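Acyl-coenzyme A oxidase acox-1.1 (Caenorhabditis elegans, PDB 5K3H) catalyses the FAD-dependent first step of peroxisomal beta-oxidation, desaturating acyl-CoAs to (2E)-enoyl-CoAs while reducing oxygen to hydrogen peroxide. Local coordinates at residues 157-160 with 161-164; 345-348 with 349-352; 599-602 with 603-606. All coordinates share one frame; numbering follows the deposited sequence.

Contact 1. Residues 157-160 with 161-164; sequences GTNL and QNLE
Asn159 overlaps the start of the Gln161 side chain, with its OD1 3.4 Å from Gln161 CG. The same OD1 accepts a hydrogen bond from the backbone, Gln161 N to Asn159 OD1 at 3.1 Å. The bond is fairly straight, with 164° at the hydrogen. The N-H lies above the plane of the amide rather than on a lone pair. The first torsion sends Asn159 CG away from its backbone N (chi1 -159°), beside the carbonyl carbon, which brings OD1 to Gln161 N. A main-chain bond, Asn162 N to Asn159 O at 3.1 Å, closes an overlapping turn one residue longer. Asn159 therefore holds two successive N-H groups, one with its side chain and one with its backbone. An alanine here would lose the side-chain acceptor and is likely to leave the N-H of Gln161 without this mate and the turn held less firmly.

Leu163 CG lies 3.4 Å from Leu160 O, and a weak bond of 3.4 Å joins Leu163 N to that oxygen. His205 also donates to Leu160 O. The leucine side chains themselves touch loosely, Leu160 CG to Leu163 CD1 at 4.4 Å. Leu163 is buried against strand 199-208.

Just before the turn, Gly157 N and Thr158 OG1 are both hydrogen-bonded to Gln322 of the second subunit. Gly157 and Thr158 belong to the FAD site shared between the subunits. The bond from Gln161 N to Asn159 OD1 makes this an Asx turn, here placed directly after the flavin-binding residues.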
# COMPACT_ATOMS: atom_id res chain seq x y z
N GLY B 157 -7.80 -9.41 -19.71
CA GLY B 157 -7.30 -8.05 -19.61
C GLY B 157 -6.17 -7.77 -20.58
O GLY B 157 -6.17 -6.76 -21.29
N THR B 158 -5.23 -8.71 -20.65
CA THR B 158 -3.91 -8.48 -21.26
C THR B 158 -3.89 -8.60 -22.79
O THR B 158 -3.59 -7.63 -23.49
CB THR B 158 -2.89 -9.44 -20.62
OG1 THR B 158 -3.16 -10.78 -21.03
CG2 THR B 158 -2.97 -9.37 -19.08
N ASN B 159 -4.20 -9.79 -23.32
CA ASN B 159 -3.94 -10.11 -24.72
C ASN B 159 -5.16 -9.79 -25.57
O ASN B 159 -6.20 -10.46 -25.46
CB ASN B 159 -3.54 -11.58 -24.86
CG ASN B 159 -2.78 -11.86 -26.16
OD1 ASN B 159 -2.76 -11.05 -27.08
ND2 ASN B 159 -2.16 -13.05 -26.24
N LEU B 160 -5.04 -8.78 -26.45
CA LEU B 160 -6.07 -8.54 -27.46
C LEU B 160 -6.45 -9.81 -28.21
O LEU B 160 -7.60 -9.94 -28.66
CB LEU B 160 -5.58 -7.49 -28.45
CG LEU B 160 -5.81 -6.02 -28.11
CD1 LEU B 160 -5.04 -5.61 -26.87
CD2 LEU B 160 -5.39 -5.16 -29.29
N GLN B 161 -5.53 -10.76 -28.33
CA GLN B 161 -5.79 -11.93 -29.17
C GLN B 161 -6.75 -12.93 -28.53
O GLN B 161 -7.28 -13.80 -29.23
CB GLN B 161 -4.48 -12.63 -29.55
CG GLN B 161 -3.45 -11.76 -30.29
CD GLN B 161 -3.97 -11.10 -31.57
OE1 GLN B 161 -4.62 -11.72 -32.41
NE2 GLN B 161 -3.66 -9.82 -31.72
N ASN B 162 -6.98 -12.84 -27.23
CA ASN B 162 -7.89 -13.77 -26.56
C ASN B 162 -9.20 -13.12 -26.14
O ASN B 162 -9.95 -13.72 -25.35
CB ASN B 162 -7.19 -14.41 -25.36
CG ASN B 162 -6.01 -15.31 -25.77
OD1 ASN B 162 -4.85 -15.09 -25.36
ND2 ASN B 162 -6.30 -16.31 -26.60
N LEU B 163 -9.49 -11.91 -26.63
CA LEU B 163 -10.80 -11.31 -26.40
C LEU B 163 -11.93 -12.16 -26.99
O LEU B 163 -11.74 -12.91 -27.96
CB LEU B 163 -10.83 -9.90 -27.01
CG LEU B 163 -9.86 -8.90 -26.39
CD1 LEU B 163 -9.83 -7.61 -27.20
CD2 LEU B 163 -10.25 -8.61 -24.96
N GLU B 164 -13.10 -12.05 -26.39
CA GLU B 164 -14.26 -12.83 -26.82
C GLU B 164 -15.35 -12.04 -27.55
O GLU B 164 -16.16 -12.64 -28.26
CB GLU B 164 -14.87 -13.58 -25.63
CG GLU B 164 -14.03 -14.75 -25.14
CD GLU B 164 -14.35 -15.13 -23.71
OE1 GLU B 164 -15.55 -15.28 -23.39
OE2 GLU B 164 -13.41 -15.28 -22.90

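Contact 2. Residues 345-348 with 349-352; sequences FPFI and ARAY
Phe347 O accepts the shortest hydrogen bond of this stretch, 3.0 Å from Ala351 N. It is one of four i to i+4 backbone bonds that carry helix 338-367 through residues 345-352. The helix is kinked just here, where the backbone nitrogens of Pro346 and Phe347 have no bond to the turn before. Pro346 has no N-H to give. Pro346 O still accepts Arg350 N at 3.2 Å, and Ala349 CB packs 3.4 Å from the same oxygen.

Arg350 and Phe347 run alongside each other and point the same way. The Arg350 chain is extended from CG to NE, so its methylene CD passes 3.8 Å from Phe347 CD1 before the charged end is reached. Arg350 NH1 then lies 3.5 Å from Phe347 CE1. It sits at the edge of the phenyl ring, near its plane, and the guanidinium and ring planes are 89° apart. The charge is thus not placed over the ring face. It is met by carboxylates instead: Arg350 NE forms a salt bridge with Glu574, and NH1 forms one with Glu400.

On another side of the helix, Ile348 CG2 meets Tyr352 CE1 at 4.2 Å. Ile348 O lies at the edge of the tyrosine ring, in its plane, 3.6 Å from Tyr352 CD1. The Tyr352 hydroxyl is hydrogen-bonded to Leu614 O, and its ring meets Trp618 edge-to-face.

All eight residues are buried. Two glutamates from helices 557-577 and 382-408 probably offset the cost of burying the Arg350 cation, which in turn ties three helices together while Phe347 flanks its charged end.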
# COMPACT_ATOMS: atom_id res chain seq x y z
N PHE B 345 13.88 11.50 1.49
CA PHE B 345 14.69 12.24 0.52
C PHE B 345 15.04 11.39 -0.71
O PHE B 345 15.10 11.95 -1.81
CB PHE B 345 15.98 12.78 1.14
CG PHE B 345 15.77 13.75 2.27
CD1 PHE B 345 14.52 14.31 2.53
CD2 PHE B 345 16.83 14.05 3.15
CE1 PHE B 345 14.34 15.17 3.59
CE2 PHE B 345 16.65 14.90 4.20
CZ PHE B 345 15.41 15.46 4.43
N PRO B 346 15.29 10.09 -0.59
CA PRO B 346 15.54 9.32 -1.81
C PRO B 346 14.36 9.32 -2.77
O PRO B 346 14.56 9.09 -3.97
CB PRO B 346 15.86 7.91 -1.28
CG PRO B 346 16.39 8.12 0.10
CD PRO B 346 15.54 9.25 0.61
N PHE B 347 13.15 9.54 -2.28
CA PHE B 347 11.96 9.58 -3.12
C PHE B 347 11.68 10.96 -3.67
O PHE B 347 11.00 11.08 -4.70
CB PHE B 347 10.76 9.07 -2.32
CG PHE B 347 10.96 7.66 -1.83
CD1 PHE B 347 10.87 6.59 -2.71
CD2 PHE B 347 11.31 7.41 -0.51
CE1 PHE B 347 11.09 5.31 -2.26
CE2 PHE B 347 11.53 6.11 -0.06
CZ PHE B 347 11.42 5.07 -0.94
N ILE B 348 12.21 12.00 -3.04
CA ILE B 348 12.24 13.29 -3.72
C ILE B 348 13.08 13.15 -4.98
O ILE B 348 12.66 13.56 -6.07
CB ILE B 348 12.79 14.39 -2.80
CG1 ILE B 348 11.97 14.44 -1.50
CG2 ILE B 348 12.78 15.73 -3.57
CD1 ILE B 348 12.46 15.45 -0.44
N ALA B 349 14.24 12.49 -4.85
CA ALA B 349 15.11 12.26 -6.00
C ALA B 349 14.39 11.51 -7.09
O ALA B 349 14.45 11.91 -8.26
CB ALA B 349 16.36 11.47 -5.56
N ARG B 350 13.67 10.43 -6.74
CA ARG B 350 12.93 9.66 -7.74
C ARG B 350 11.86 10.50 -8.43
O ARG B 350 11.56 10.26 -9.61
CB ARG B 350 12.26 8.43 -7.10
CG ARG B 350 13.17 7.32 -6.71
CD ARG B 350 12.44 6.10 -6.12
NE ARG B 350 13.41 5.04 -5.92
CZ ARG B 350 13.17 3.81 -5.45
NH1 ARG B 350 11.95 3.43 -5.09
NH2 ARG B 350 14.20 2.97 -5.33
N ALA B 351 11.20 11.41 -7.71
CA ALA B 351 10.15 12.21 -8.37
C ALA B 351 10.73 13.09 -9.47
O ALA B 351 10.21 13.10 -10.60
CB ALA B 351 9.38 13.07 -7.35
N TYR B 352 11.83 13.79 -9.19
CA TYR B 352 12.56 14.53 -10.21
C TYR B 352 13.09 13.59 -11.29
O TYR B 352 13.02 13.89 -12.48
CB TYR B 352 13.72 15.32 -9.59
CG TYR B 352 13.32 16.67 -8.99
CD1 TYR B 352 12.82 16.75 -7.69
CD2 TYR B 352 13.46 17.85 -9.71
CE1 TYR B 352 12.45 17.96 -7.14
CE2 TYR B 352 13.12 19.05 -9.16
CZ TYR B 352 12.60 19.12 -7.87
OH TYR B 352 12.24 20.33 -7.31

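Contact 3. Residues 599-602 with 603-606; sequences QLYF and YLQK
Phe602 and Tyr603 form a T-shaped pair, with the edge of Phe602 turned to the face of Tyr603. The ring planes are 88° apart and the centroids 5.3 Å. Phe602 CD2 stands over the middle of the tyrosine ring. The two neighbours reach this pose through different first torsions: Phe602 CG is opposite its own N (chi1 176°), whereas Tyr603 CG lies beside its N (chi1 -81°). Tyr603 CD2 comes 3.2 Å from Gln599 O. Gln599 O also accepts the hydrogen bond from Tyr603 N at 2.9 Å. Lys606 runs alongside Phe602, and its NZ forms a salt bridge with Asp565.

Elsewhere round the helix, Leu604 CD1 touches the edge of the Tyr601 ring at CD1, 4.0 Å away. The Tyr601 hydroxyl is hydrogen-bonded to Glu530 of the second subunit. Leu600 and Leu604 are buried, while Gln605 is exposed and Gln599 and Lys606 partly so. This marks an amphipathic helix, with exposed Phe602 as an apolar exception. It packs on helices 557-577 and 338-367 in the C-terminal helical region, with Leu604 close to Gln341 of the FAD site and Leu600 close to His342, which probably belongs to the ATP site.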
# COMPACT_ATOMS: atom_id res chain seq x y z
N GLN B 599 28.33 7.92 1.38
CA GLN B 599 27.80 8.92 0.46
C GLN B 599 26.29 9.07 0.64
O GLN B 599 25.75 10.18 0.55
CB GLN B 599 28.10 8.53 -0.98
CG GLN B 599 29.56 8.41 -1.26
CD GLN B 599 30.26 9.71 -1.14
OE1 GLN B 599 30.05 10.61 -1.96
NE2 GLN B 599 31.07 9.86 -0.08
N LEU B 600 25.60 7.94 0.84
CA LEU B 600 24.16 7.99 1.05
C LEU B 600 23.83 8.83 2.28
O LEU B 600 23.01 9.76 2.21
CB LEU B 600 23.59 6.57 1.17
CG LEU B 600 22.16 6.42 1.70
CD1 LEU B 600 21.16 7.16 0.84
CD2 LEU B 600 21.78 4.95 1.75
N TYR B 601 24.46 8.51 3.42
CA TYR B 601 24.20 9.26 4.64
C TYR B 601 24.68 10.71 4.53
O TYR B 601 24.03 11.61 5.07
CB TYR B 601 24.84 8.53 5.82
CG TYR B 601 24.29 7.13 5.92
CD1 TYR B 601 22.92 6.91 5.82
CD2 TYR B 601 25.12 6.03 6.10
CE1 TYR B 601 22.39 5.63 5.88
CE2 TYR B 601 24.60 4.74 6.17
CZ TYR B 601 23.23 4.55 6.06
OH TYR B 601 22.68 3.31 6.13
N PHE B 602 25.78 10.96 3.80
CA PHE B 602 26.23 12.33 3.59
C PHE B 602 25.22 13.15 2.80
O PHE B 602 24.87 14.27 3.19
CB PHE B 602 27.59 12.36 2.89
CG PHE B 602 28.07 13.76 2.56
CD1 PHE B 602 28.71 14.53 3.52
CD2 PHE B 602 27.84 14.31 1.30
CE1 PHE B 602 29.16 15.82 3.23
CE2 PHE B 602 28.25 15.60 1.00
CZ PHE B 602 28.92 16.36 1.96
N TYR B 603 24.71 12.62 1.68
CA TYR B 603 23.82 13.44 0.86
C TYR B 603 22.43 13.59 1.47
O TYR B 603 21.75 14.58 1.19
CB TYR B 603 23.72 12.90 -0.57
CG TYR B 603 24.90 13.32 -1.44
CD1 TYR B 603 24.95 14.59 -1.98
CD2 TYR B 603 25.97 12.45 -1.69
CE1 TYR B 603 26.03 14.98 -2.78
CE2 TYR B 603 27.06 12.83 -2.46
CZ TYR B 603 27.09 14.09 -3.01
OH TYR B 603 28.17 14.47 -3.79
N LEU B 604 22.01 12.69 2.36
CA LEU B 604 20.81 12.97 3.14
C LEU B 604 20.94 14.31 3.86
O LEU B 604 20.11 15.21 3.70
CB LEU B 604 20.58 11.85 4.16
CG LEU B 604 20.14 10.48 3.62
CD1 LEU B 604 19.99 9.44 4.76
CD2 LEU B 604 18.85 10.62 2.74
N GLN B 605 22.03 14.49 4.62
CA GLN B 605 22.29 15.74 5.33
C GLN B 605 22.43 16.91 4.36
O GLN B 605 22.00 18.04 4.65
CB GLN B 605 23.57 15.54 6.16
CG GLN B 605 24.38 16.81 6.52
CD GLN B 605 25.39 17.21 5.42
OE1 GLN B 605 25.93 16.34 4.71
NE2 GLN B 605 25.66 18.53 5.29
N LYS B 606 23.04 16.67 3.19
CA LYS B 606 23.24 17.74 2.21
C LYS B 606 21.91 18.18 1.61
O LYS B 606 21.71 19.37 1.31
CB LYS B 606 24.21 17.25 1.12
CG LYS B 606 24.67 18.35 0.18
CD LYS B 606 25.91 19.02 0.76
CE LYS B 606 26.16 20.37 0.18
NZ LYS B 606 25.81 20.41 -1.25

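Contact 2 is core, contact 3 is partly buried and contact 1 lies at the surface. Contacts 2 and 3 are neighbours, with centres about 13 Å apart. They sit on helices 338-367 and 590-616, which meet where Phe345 CE2 packs 3.5 Å from Leu604 O; both also lean on helix 557-577. Contact 1 belongs to a loop between strands 147-150 and 166-170, across the chain's centre from the other two. Its centre is about 36 Å from that of contact 2. The loop relies on an amide and backbone bonds, the core helix on a buried charge with carboxylate partners, the outer helix on aromatic and leucine packing. Contacts 1 and 3 each reach the second subunit.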